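Local coordinates for thiamine-phosphate synthase (Pyrococcus furiosus, PDB 1XI3), which is predicted to join the pyrimidine diphosphate and thiazole phosphate precursors into thiamine monophosphate, with magnesium as its cofactor, at residues 33-37 and 38-42; 80-84 and 85-89; 165-168 and 169-173; 187-190 and 191-195. All blocks are in the same frame, centred on the assembly; numbering follows the deposited sequence.

Contact 1: residues 33-37 and 38-42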
ATOM      1  N   ARG A  33      -3.498  22.354   6.829  1.00 13.86           N
ATOM      2  CA  ARG A  33      -3.470  23.773   6.464  1.00 15.60           C
ATOM      3  C   ARG A  33      -3.093  24.661   7.671  1.00 14.45           C
ATOM      4  O   ARG A  33      -2.196  25.512   7.568  1.00 17.13           O
ATOM      5  CB  ARG A  33      -4.784  24.230   5.831  1.00 14.87           C
ATOM      6  CG  ARG A  33      -4.716  25.709   5.352  1.00 19.93           C
ATOM      7  CD  ARG A  33      -6.007  26.145   4.663  1.00 22.52           C
ATOM      8  N   GLU A  34      -3.784  24.467   8.785  1.00 14.99           N
ATOM      9  CA  GLU A  34      -3.528  25.202  10.035  1.00 17.10           C
ATOM     10  C   GLU A  34      -2.101  24.968  10.563  1.00 17.66           C
ATOM     11  O   GLU A  34      -1.456  25.903  10.994  1.00 18.04           O
ATOM     12  CB  GLU A  34      -4.550  24.834  11.104  1.00 20.30           C
ATOM     13  CG  GLU A  34      -5.960  25.297  10.851  0.50 22.38           C
ATOM     14  CD  GLU A  34      -6.922  24.752  11.901  0.50 23.64           C
ATOM     15  OE1 GLU A  34      -6.991  23.520  12.079  0.50 25.91           O
ATOM     16  OE2 GLU A  34      -7.614  25.562  12.559  0.50 28.33           O
ATOM     17  N   ALA A  35      -1.620  23.721  10.541  1.00 13.49           N
ATOM     18  CA  ALA A  35      -0.254  23.444  11.016  1.00 13.99           C
ATOM     19  C   ALA A  35       0.788  24.124  10.141  1.00 12.88           C
ATOM     20  O   ALA A  35       1.783  24.648  10.633  1.00 16.39           O
ATOM     21  CB  ALA A  35       0.017  21.903  11.057  1.00 15.00           C
ATOM     22  N   LEU A  36       0.568  24.095   8.825  1.00 13.65           N
ATOM     23  CA  LEU A  36       1.471  24.783   7.902  1.00 13.24           C
ATOM     24  C   LEU A  36       1.435  26.293   8.169  1.00 13.83           C
ATOM     25  O   LEU A  36       2.485  26.929   8.258  1.00 15.68           O
ATOM     26  CB  LEU A  36       1.120  24.471   6.473  1.00 13.10           C
ATOM     27  CG  LEU A  36       1.508  23.036   6.039  1.00 12.44           C
ATOM     28  CD1 LEU A  36       0.850  22.652   4.758  1.00 13.38           C
ATOM     29  CD2 LEU A  36       2.995  22.873   5.941  1.00 13.20           C
ATOM     30  N   GLU A  37       0.246  26.850   8.314  1.00 17.93           N
ATOM     31  CA  GLU A  37       0.118  28.274   8.755  1.00 17.66           C
ATOM     32  C   GLU A  37       0.878  28.562  10.040  1.00 19.52           C
ATOM     33  O   GLU A  37       1.473  29.644  10.199  1.00 20.52           O
ATOM     34  CB  GLU A  37      -1.352  28.642   8.963  1.00 19.70           C
ATOM     35  CG  GLU A  37      -2.064  28.934   7.705  1.00 27.41           C
ATOM     36  CD  GLU A  37      -1.506  30.193   7.007  1.00 32.87           C
ATOM     37  OE1 GLU A  37      -1.052  31.129   7.697  1.00 33.56           O
ATOM     38  OE2 GLU A  37      -1.508  30.223   5.779  1.00 35.97           O
ATOM     39  N   GLY A  38       0.875  27.614  10.962  1.00 17.17           N
ATOM     40  CA  GLY A  38       1.561  27.765  12.230  1.00 17.69           C
ATOM     41  C   GLY A  38       3.065  27.557  12.184  1.00 17.82           C
ATOM     42  O   GLY A  38       3.745  27.802  13.186  1.00 18.02           O
ATOM     43  N   GLY A  39       3.603  27.089  11.061  1.00 17.00           N
ATOM     44  CA  GLY A  39       5.061  26.964  10.897  1.00 17.29           C
ATOM     45  C   GLY A  39       5.630  25.562  10.874  1.00 16.40           C
ATOM     46  O   GLY A  39       6.833  25.390  10.976  1.00 17.10           O
ATOM     47  N   ALA A  40       4.785  24.543  10.704  1.00 15.28           N
ATOM     48  CA  ALA A  40       5.324  23.189  10.470  1.00 13.73           C
ATOM     49  C   ALA A  40       6.247  23.187   9.267  1.00 14.99           C
ATOM     50  O   ALA A  40       5.963  23.840   8.215  1.00 14.63           O
ATOM     51  CB  ALA A  40       4.206  22.209  10.270  1.00 14.36           C
ATOM     52  N   THR A  41       7.372  22.481   9.385  1.00 11.31           N
ATOM     53  CA  THR A  41       8.336  22.413   8.305  1.00 12.10           C
ATOM     54  C   THR A  41       8.260  21.106   7.499  1.00 13.57           C
ATOM     55  O   THR A  41       8.746  21.019   6.381  1.00 12.94           O
ATOM     56  CB  THR A  41       9.767  22.649   8.805  1.00 12.39           C
ATOM     57  OG1 THR A  41      10.131  21.629   9.760  1.00 14.44           O
ATOM     58  CG2 THR A  41       9.885  24.016   9.449  1.00 15.46           C
ATOM     59  N   ALA A  42       7.623  20.108   8.108  1.00 13.47           N
ATOM     60  CA  ALA A  42       7.409  18.813   7.473  1.00 10.46           C
ATOM     61  C   ALA A  42       6.065  18.281   7.942  1.00  9.89           C
ATOM     62  O   ALA A  42       5.677  18.494   9.070  1.00 10.49           O
ATOM     63  CB  ALA A  42       8.527  17.826   7.835  1.00 11.48           C
TER
HETATM   64  O   HOH W   1       5.026  26.106   7.353  1.00 24.29           O
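Gly38 closes the last full turn of the helix, its backbone N donating to Glu34 O at 2.9 Å. Its near-helical phi and psi would admit a side chain, though a beta carbon would sit close, 3.4 Å, to Glu34 O in this buried turn. The next residue, Gly39, is a different case: phi is +110°, where a beta carbon would be pressed against the preceding carbonyl, and glycine suits the place for that reason.

This reversal produces a Schellman motif. Gly39 N bonds to Leu36 O at 3.0 Å, while Ala40 N reaches one residue further back to Ala35 O, also at 3.0 Å and nearly straight at 169°. The apolar pair usual in this motif is made by Ala40 CB and Ala35 CB, 4.3 Å apart; two small methyls let the chain fold back closely on the helix. Leu36 starts out away from the turn, but chi1 (-73°) sets CG beside its backbone N, and the second torsion then leaves CD2 3.9 Å from Ala40 O. A water donates to both Leu36 O and Ala40 O, bridging the helix end and the departing chain.

Beyond the turn, the chain runs into strand 42-45 of the barrel. Ala35 and Ala40 both pack on Val19 of strand 17-20, Ala35 also meets Thr203 of helix 199-214, and Leu36 lies against Tyr69 and Ala71, just ahead of strand 72-76.

Contact 2: residues 80-84 and 85-89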
ATOM      1  N   ASP A  80       3.621   3.090  -2.250  1.00  9.87           N
ATOM      2  CA  ASP A  80       2.744   3.272  -3.425  1.00 10.65           C
ATOM      3  C   ASP A  80       2.112   4.646  -3.387  1.00 10.73           C
ATOM      4  O   ASP A  80       2.119   5.391  -4.386  1.00 10.97           O
ATOM      5  CB  ASP A  80       1.659   2.195  -3.549  1.00 12.91           C
ATOM      6  CG  ASP A  80       0.816   2.005  -2.289  1.00 12.48           C
ATOM      7  OD1 ASP A  80       1.340   2.176  -1.175  1.00 13.26           O
ATOM      8  OD2 ASP A  80      -0.387   1.633  -2.448  1.00 12.20           O
ATOM      9  N   VAL A  81       1.563   4.984  -2.231  1.00 10.08           N
ATOM     10  CA  VAL A  81       0.921   6.288  -2.064  1.00 11.79           C
ATOM     11  C   VAL A  81       1.940   7.428  -2.215  1.00 11.96           C
ATOM     12  O   VAL A  81       1.694   8.384  -2.929  1.00 11.38           O
ATOM     13  CB  VAL A  81       0.173   6.359  -0.756  1.00 10.64           C
ATOM     14  CG1 VAL A  81      -0.406   7.776  -0.528  1.00 10.28           C
ATOM     15  CG2 VAL A  81      -0.963   5.306  -0.743  1.00  9.72           C
ATOM     16  N   ALA A  82       3.088   7.284  -1.557  1.00 10.60           N
ATOM     17  CA  ALA A  82       4.162   8.263  -1.642  1.00 10.36           C
ATOM     18  C   ALA A  82       4.541   8.495  -3.103  1.00 12.32           C
ATOM     19  O   ALA A  82       4.673   9.621  -3.541  1.00 12.82           O
ATOM     20  CB  ALA A  82       5.364   7.820  -0.822  1.00 13.12           C
ATOM     21  N   LEU A  83       4.702   7.417  -3.854  1.00 12.16           N
ATOM     22  CA  LEU A  83       5.090   7.585  -5.270  1.00 11.63           C
ATOM     23  C   LEU A  83       3.965   8.273  -6.062  1.00 12.80           C
ATOM     24  O   LEU A  83       4.225   9.194  -6.869  1.00 12.80           O
ATOM     25  CB  LEU A  83       5.414   6.237  -5.890  1.00 13.01           C
ATOM     26  CG  LEU A  83       6.717   5.581  -5.423  1.00 12.20           C
ATOM     27  CD1 LEU A  83       6.761   4.168  -5.970  1.00 13.61           C
ATOM     28  CD2 LEU A  83       7.933   6.340  -5.894  1.00 14.20           C
ATOM     29  N   ALA A  84       2.739   7.816  -5.851  1.00 12.34           N
ATOM     30  CA  ALA A  84       1.583   8.279  -6.645  1.00 11.47           C
ATOM     31  C   ALA A  84       1.332   9.775  -6.425  1.00 13.46           C
ATOM     32  O   ALA A  84       0.941  10.471  -7.362  1.00 13.75           O
ATOM     33  CB  ALA A  84       0.384   7.544  -6.308  1.00 12.58           C
ATOM     34  N   VAL A  85       1.561  10.265  -5.210  1.00 10.61           N
ATOM     35  CA  VAL A  85       1.339  11.708  -4.904  1.00 11.47           C
ATOM     36  C   VAL A  85       2.617  12.568  -4.960  1.00 11.93           C
ATOM     37  O   VAL A  85       2.572  13.785  -4.680  1.00 14.09           O
ATOM     38  CB  VAL A  85       0.585  11.896  -3.579  1.00 11.11           C
ATOM     39  CG1 VAL A  85      -0.652  11.022  -3.546  1.00 11.12           C
ATOM     40  CG2 VAL A  85       1.495  11.690  -2.377  1.00 12.97           C
ATOM     41  N   ASP A  86       3.737  11.970  -5.385  1.00 11.03           N
ATOM     42  CA  ASP A  86       5.028  12.636  -5.466  1.00 14.47           C
ATOM     43  C   ASP A  86       5.444  13.250  -4.156  1.00 12.49           C
ATOM     44  O   ASP A  86       5.986  14.340  -4.062  1.00 11.48           O
ATOM     45  CB  ASP A  86       5.036  13.689  -6.576  1.00 18.00           C
ATOM     46  CG  ASP A  86       6.432  14.024  -7.070  1.00 20.95           C
ATOM     47  OD1 ASP A  86       6.582  15.113  -7.704  1.00 23.37           O
ATOM     48  OD2 ASP A  86       7.396  13.245  -6.825  1.00 19.39           O
ATOM     49  N   ALA A  87       5.237  12.498  -3.083  1.00  9.92           N
ATOM     50  CA  ALA A  87       5.754  12.918  -1.803  1.00 10.62           C
ATOM     51  C   ALA A  87       7.258  12.970  -1.805  1.00  9.25           C
ATOM     52  O   ALA A  87       7.925  12.304  -2.631  1.00 11.85           O
ATOM     53  CB  ALA A  87       5.268  11.954  -0.717  1.00 12.45           C
ATOM     54  N   ASP A  88       7.817  13.743  -0.882  1.00 10.20           N
ATOM     55  CA  ASP A  88       9.246  13.817  -0.717  1.00 11.20           C
ATOM     56  C   ASP A  88       9.832  12.509  -0.173  1.00 10.65           C
ATOM     57  O   ASP A  88      10.978  12.176  -0.475  1.00 12.29           O
ATOM     58  CB  ASP A  88       9.624  14.978   0.158  1.00 13.85           C
ATOM     59  CG  ASP A  88       9.151  16.317  -0.440  1.00 15.32           C
ATOM     60  OD1 ASP A  88       9.614  16.661  -1.560  1.00 18.71           O
ATOM     61  OD2 ASP A  88       8.318  16.966   0.166  1.00 13.30           O
ATOM     62  N   GLY A  89       9.034  11.790   0.636  1.00 10.00           N
ATOM     63  CA  GLY A  89       9.553  10.580   1.260  1.00  9.72           C
ATOM     64  C   GLY A  89       8.505   9.723   1.895  1.00  8.27           C
ATOM     65  O   GLY A  89       7.303   9.989   1.827  1.00  8.46           O
TER
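Val85 sets both its methyls against Val81 O, the same oxygen that receives its backbone N at 3.0 Å. With chi1 at -50°, CG1 lies beside the backbone N and CG2 takes the crowded position between N and the carbonyl carbon, which brings CG2 to 3.4 Å from Val81 O. CG1 ends 4.4 Å from Val81 CG1, a loose apolar touch one helical turn back. A branched residue suits the place because both methyls can rest on one oxygen; an alanine here, though keeping the backbone bond, would probably strip Val81 O of part of its apolar cover and open a gap toward Phe73 and Tyr56.

Asp86 then takes a positive phi of 55°, which a residue without a branch at CB tolerates better than valine or isoleucine would. Its N donates to Leu83 O, and Ala87 N donates to Ala82 O at 3.0 Å, completing a Schellman motif. The apolar partners of that motif are Ala82 CB and Ala87 CB, 4.1 Å apart; Ala87 CB also lies 3.7 Å from Ala82 O, and Ala82 CB 3.9 Å from Gly89 O. With CG roughly anti to N (chi1 -158°), Asp86 sends its carboxylate outward to a salt bridge with Arg67.

Helix 79-85 thus hands over to strand 89-92 while Val85 and Ala87 rest on Phe73 of strand 72-76. Val85 and Ala84 also meet Tyr56 of helix 52-68, and Leu83 packs on Ile105 of the second subunit.

Contact 3: residues 165-168 and 169-173. With SO4 (sulfate ion), chain C.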
ATOM      1  N   VAL A 165      18.211  13.142  13.167  1.00 11.44           N
ATOM      2  CA  VAL A 165      17.330  12.454  14.125  1.00 13.91           C
ATOM      3  C   VAL A 165      16.192  13.392  14.517  1.00 14.80           C
ATOM      4  O   VAL A 165      16.435  14.518  14.983  1.00 14.34           O
ATOM      5  CB  VAL A 165      18.105  12.007  15.389  1.00 13.74           C
ATOM      6  CG1 VAL A 165      17.150  11.291  16.374  1.00 16.40           C
ATOM      7  CG2 VAL A 165      19.316  11.172  15.016  1.00 15.25           C
ATOM      8  N   VAL A 166      14.950  12.919  14.322  1.00 11.77           N
ATOM      9  CA  VAL A 166      13.749  13.582  14.783  1.00 12.17           C
ATOM     10  C   VAL A 166      13.220  12.797  15.985  1.00 14.27           C
ATOM     11  O   VAL A 166      12.991  11.583  15.890  1.00 13.52           O
ATOM     12  CB  VAL A 166      12.688  13.628  13.683  1.00 14.59           C
ATOM     13  CG1 VAL A 166      11.463  14.318  14.169  1.00 16.12           C
ATOM     14  CG2 VAL A 166      13.252  14.343  12.447  1.00 16.76           C
ATOM     15  N   ALA A 167      13.073  13.461  17.125  1.00 13.70           N
ATOM     16  CA  ALA A 167      12.493  12.815  18.320  1.00 13.04           C
ATOM     17  C   ALA A 167      11.002  12.664  18.120  1.00 12.80           C
ATOM     18  O   ALA A 167      10.369  13.548  17.543  1.00 12.16           O
ATOM     19  CB  ALA A 167      12.732  13.683  19.561  1.00 14.67           C
ATOM     20  N   ILE A 168      10.408  11.578  18.657  1.00 11.96           N
ATOM     21  CA  ILE A 168       8.995  11.405  18.592  1.00 12.76           C
ATOM     22  C   ILE A 168       8.472  10.709  19.848  1.00 13.58           C
ATOM     23  O   ILE A 168       9.171   9.866  20.430  1.00 13.54           O
ATOM     24  CB  ILE A 168       8.572  10.598  17.309  1.00 13.23           C
ATOM     25  CG1 ILE A 168       7.054  10.656  17.140  1.00 13.58           C
ATOM     26  CG2 ILE A 168       9.119   9.190  17.345  1.00 14.70           C
ATOM     27  CD1 ILE A 168       6.524  10.135  15.842  1.00 15.24           C
ATOM     28  N   GLY A 169       7.257  11.069  20.230  1.00 14.67           N
ATOM     29  CA  GLY A 169       6.506  10.318  21.210  1.00 15.09           C
ATOM     30  C   GLY A 169       6.299  11.065  22.505  1.00 16.59           C
ATOM     31  O   GLY A 169       7.245  11.250  23.282  1.00 18.41           O
ATOM     32  N   GLY A 170       5.079  11.516  22.728  1.00 18.31           N
ATOM     33  CA  GLY A 170       4.737  12.204  23.964  1.00 18.63           C
ATOM     34  C   GLY A 170       5.285  13.610  24.106  1.00 20.58           C
ATOM     35  O   GLY A 170       5.355  14.155  25.234  1.00 21.06           O
ATOM     36  N   ILE A 171       5.649  14.222  22.974  1.00 19.60           N
ATOM     37  CA  ILE A 171       6.284  15.532  22.982  1.00 17.14           C
ATOM     38  C   ILE A 171       5.252  16.644  22.967  1.00 20.97           C
ATOM     39  O   ILE A 171       4.289  16.612  22.215  1.00 21.89           O
ATOM     40  CB  ILE A 171       7.286  15.715  21.815  1.00 15.44           C
ATOM     41  CG1 ILE A 171       8.344  14.600  21.836  1.00 16.06           C
ATOM     42  CG2 ILE A 171       7.957  17.075  21.891  1.00 16.72           C
ATOM     43  CD1 ILE A 171       9.225  14.521  20.567  1.00 18.20           C
ATOM     44  N   ASN A 172       5.482  17.646  23.803  1.00 22.93           N
ATOM     45  CA  ASN A 172       4.632  18.803  23.835  1.00 24.13           C
ATOM     46  C   ASN A 172       5.389  20.031  24.310  1.00 19.32           C
ATOM     47  O   ASN A 172       6.571  19.966  24.511  1.00 22.97           O
ATOM     48  CB  ASN A 172       3.391  18.524  24.699  1.00 27.48           C
ATOM     49  CG  ASN A 172       3.744  18.151  26.119  1.00 28.70           C
ATOM     50  OD1 ASN A 172       4.552  18.821  26.773  1.00 30.90           O
ATOM     51  ND2 ASN A 172       3.168  17.061  26.598  1.00 31.90           N
ATOM     52  N   LYS A 173       4.696  21.164  24.436  1.00 24.84           N
ATOM     53  CA  LYS A 173       5.372  22.438  24.732  1.00 28.04           C
ATOM     54  C   LYS A 173       6.067  22.451  26.086  1.00 24.46           C
ATOM     55  O   LYS A 173       7.009  23.204  26.285  1.00 27.33           O
ATOM     56  CB  LYS A 173       4.393  23.623  24.648  1.00 30.21           C
ATOM     57  CG  LYS A 173       3.258  23.567  25.648  1.00 32.46           C
ATOM     58  CD  LYS A 173       2.459  24.869  25.662  1.00 36.20           C
ATOM     59  CE  LYS A 173       1.039  24.661  25.225  1.00 39.34           C
ATOM     60  NZ  LYS A 173       0.323  25.962  25.094  1.00 44.42           N
TER
HETATM   61  S   SO4 C 301       2.244  12.001  20.455  0.80 24.41           S
HETATM   62  O1  SO4 C 301       2.193  12.499  21.842  0.80 30.73           O
HETATM   63  O2  SO4 C 301       0.839  11.983  20.072  0.80 22.22           O
HETATM   64  O3  SO4 C 301       2.999  12.928  19.609  0.80 21.29           O
HETATM   65  O4  SO4 C 301       2.987  10.778  20.512  0.80 26.53           O
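Ala167 receives the end of Ile171 on the loop beyond the strand: the two side chains meet with Ile171 CD1 3.7 Å from Ala167 CB. The same methyl lies 3.4 Å from Ala167 O, so it is set against the peptide as well as the side chain. Ile171 reaches this far because CG1 stands beside its backbone N (chi1 -56°) and the chain is then extended, carrying CD1 straight back to the strand. A small alanine lets the longer isoleucine lie this close.

At Ile168, the next residue, CA comes within 3.7 Å of Ile171 CD1, while its own side chain turns elsewhere. Its CG1 is anti to the backbone N (chi1 -170°) and hence lies next to the Gly169 peptide. Gly169 then bends the chain at a phi of +112°, where a beta carbon would clash with Ile168 O; only a residue without one fits comfortably. That bend turns the N-H of Gly170 to a sulfate, donating to O4 at 3.1 Å and more weakly to O1. Gly170 has a positive phi too, which again favours glycine. It is predicted to bind the thiazole phosphate substrate, and the sulfate probably marks where its phosphate goes.

Strand 165-168 is the seventh of the closed parallel barrel, lying between strands 131-135 and 186-189. On its outer side Ala167 and Ile171 both pack on Val179 of helix 176-180, which the loop leads into.

Contact 4: residues 187-190 and 191-195. With SO4 (sulfate ion), chain C.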
ATOM      1  N   ILE A 187      11.645  17.852  16.257  1.00 11.85           N
ATOM      2  CA  ILE A 187      10.636  17.128  17.022  1.00 11.77           C
ATOM      3  C   ILE A 187       9.427  16.827  16.158  1.00 14.09           C
ATOM      4  O   ILE A 187       9.008  17.638  15.344  1.00 13.48           O
ATOM      5  CB  ILE A 187      10.227  17.865  18.297  1.00 14.49           C
ATOM      6  CG1 ILE A 187       9.709  19.286  17.968  1.00 14.18           C
ATOM      7  CG2 ILE A 187      11.413  17.935  19.226  1.00 14.88           C
ATOM      8  CD1 ILE A 187       9.022  19.998  19.132  1.00 17.21           C
ATOM      9  N   ALA A 188       8.898  15.607  16.337  1.00 10.83           N
ATOM     10  CA  ALA A 188       7.703  15.160  15.690  1.00 12.97           C
ATOM     11  C   ALA A 188       6.579  15.118  16.710  1.00 14.39           C
ATOM     12  O   ALA A 188       6.746  14.572  17.799  1.00 15.17           O
ATOM     13  CB  ALA A 188       7.901  13.789  15.052  1.00 10.21           C
ATOM     14  N   VAL A 189       5.447  15.695  16.332  1.00 13.31           N
ATOM     15  CA  VAL A 189       4.292  15.771  17.190  1.00 14.65           C
ATOM     16  C   VAL A 189       3.027  15.298  16.484  1.00 17.42           C
ATOM     17  O   VAL A 189       2.851  15.518  15.278  1.00 14.62           O
ATOM     18  CB  VAL A 189       4.098  17.194  17.750  1.00 17.96           C
ATOM     19  CG1 VAL A 189       5.254  17.553  18.688  1.00 20.16           C
ATOM     20  CG2 VAL A 189       3.979  18.212  16.640  1.00 18.69           C
ATOM     21  N   ILE A 190       2.136  14.688  17.265  1.00 18.76           N
ATOM     22  CA  ILE A 190       0.790  14.350  16.810  1.00 17.60           C
ATOM     23  C   ILE A 190      -0.195  15.052  17.751  1.00 16.88           C
ATOM     24  O   ILE A 190      -0.767  16.081  17.397  1.00 18.09           O
ATOM     25  CB  ILE A 190       0.554  12.815  16.766  1.00 21.35           C
ATOM     26  CG1 ILE A 190       1.738  12.126  16.058  1.00 25.01           C
ATOM     27  CG2 ILE A 190      -0.791  12.531  16.088  1.00 23.77           C
ATOM     28  CD1 ILE A 190       1.488  10.648  15.680  1.00 26.60           C
ATOM     29  N   SER A 191      -0.335  14.521  18.958  1.00 15.75           N
ATOM     30  CA  SER A 191      -1.382  14.980  19.884  1.00 19.22           C
ATOM     31  C   SER A 191      -1.247  16.447  20.279  1.00 19.57           C
ATOM     32  O   SER A 191      -2.251  17.137  20.422  1.00 19.64           O
ATOM     33  CB  SER A 191      -1.423  14.084  21.142  0.65 21.23           C
ATOM     34  OG  SER A 191      -0.256  14.244  21.914  0.65 22.35           O
ATOM     35  N   ALA A 192      -0.013  16.895  20.493  1.00 19.12           N
ATOM     36  CA  ALA A 192       0.240  18.293  20.867  1.00 19.54           C
ATOM     37  C   ALA A 192      -0.371  19.308  19.894  1.00 21.04           C
ATOM     38  O   ALA A 192      -0.759  20.431  20.296  1.00 22.61           O
ATOM     39  CB  ALA A 192       1.715  18.526  21.014  1.00 20.13           C
ATOM     40  N   VAL A 193      -0.468  18.935  18.615  1.00 19.51           N
ATOM     41  CA  VAL A 193      -0.983  19.840  17.602  1.00 19.04           C
ATOM     42  C   VAL A 193      -2.391  19.423  17.187  1.00 18.53           C
ATOM     43  O   VAL A 193      -3.337  20.229  17.211  1.00 18.97           O
ATOM     44  CB  VAL A 193       0.005  19.887  16.415  1.00 21.03           C
ATOM     45  CG1 VAL A 193      -0.614  20.535  15.214  1.00 21.40           C
ATOM     46  CG2 VAL A 193       1.247  20.615  16.869  1.00 18.90           C
ATOM     47  N   MET A 194      -2.545  18.152  16.841  1.00 17.57           N
ATOM     48  CA  MET A 194      -3.811  17.654  16.311  1.00 18.85           C
ATOM     49  C   MET A 194      -4.903  17.555  17.375  1.00 19.24           C
ATOM     50  O   MET A 194      -6.085  17.586  17.047  1.00 21.22           O
ATOM     51  CB  MET A 194      -3.605  16.294  15.636  1.00 19.49           C
ATOM     52  CG  MET A 194      -2.706  16.366  14.425  1.00 21.04           C
ATOM     53  SD  MET A 194      -3.523  17.197  13.038  1.00 19.27           S
ATOM     54  CE  MET A 194      -2.154  17.690  11.971  1.00 15.66           C
ATOM     55  N   GLY A 195      -4.480  17.420  18.632  1.00 19.15           N
ATOM     56  CA  GLY A 195      -5.382  17.367  19.765  1.00 22.73           C
ATOM     57  C   GLY A 195      -5.645  18.725  20.382  1.00 24.66           C
ATOM     58  O   GLY A 195      -6.415  18.829  21.334  1.00 28.50           O
TER
HETATM   59  S   SO4 C 301       2.244  12.001  20.455  0.80 24.41           S
HETATM   60  O1  SO4 C 301       2.193  12.499  21.842  0.80 30.73           O
HETATM   61  O2  SO4 C 301       0.839  11.983  20.072  0.80 22.22           O
HETATM   62  O3  SO4 C 301       2.999  12.928  19.609  0.80 21.29           O
HETATM   63  O4  SO4 C 301       2.987  10.778  20.512  0.80 26.53           O
HETATM   64  O   HOH W   2       2.547  15.428  20.481  1.00 25.57           O
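Ile190 and Ser191 turn consecutive backbone N-H groups toward one sulfate: Ile190 N donates to O3 at 3.1 Å and Ser191 N to O2 at 3.0 Å. Ser191 OG, placed between its backbone N and carbonyl carbon (chi1 68°), stands 3.0 Å from O1 with O2 about as near, and its single proton may go to one or the other. A short hydroxyl side chain suits a helix start facing an anion. A water adds a further link, accepting from Ala192 N at 3.0 Å and donating to sulfate O3.

The first turn of helix 191-194 thus faces the anion with its N-terminal end, whose dipole is likely to favour negative charge. This is the phosphate-binding corner that many TIM barrels build after strands seven and eight, and Ile190 and Ser191 are predicted to bind the thiazole phosphate.

Behind this shell, Ile190 sits at the N-cap position, and its carbonyl O accepts from Met194 N at 2.8 Å and also from Val193 N, which fixes the turn. Met194 CB rests 3.3 Å from Ile190 O. Val189 CG2 meets Val193 CG2 at 3.6 Å, the two branched side chains crossing at about a right angle and tying the strand end to the helix. Further out, Val193 packs on Val199, Thr203 and Leu206 of helix 199-214, and Met194 on Val19 of strand 17-20.

How the contacts relate
Contacts 3 and 4 share one sulfate, in what is predicted to be the thiazole phosphate site: their centres are 8 Å apart, they follow the C-terminal ends of neighbouring barrel strands, and Ala167 O lies 2.8 Å from Ala188 N in a probable hydrogen bond. Contact 1 comes closest to contact 4, about 4 Å between nearest atoms without touching; it lies at the other end of the barrel, where helix 28-37 leads into strand 42-45. Contact 2 repeats that Schellman turn at another helix, about 20 Å from contact 1 between centres and 22 Å from contact 4. Its Val81 side chain comes about 4 Å from that of Met45, predicted to bind the pyrimidine substrate.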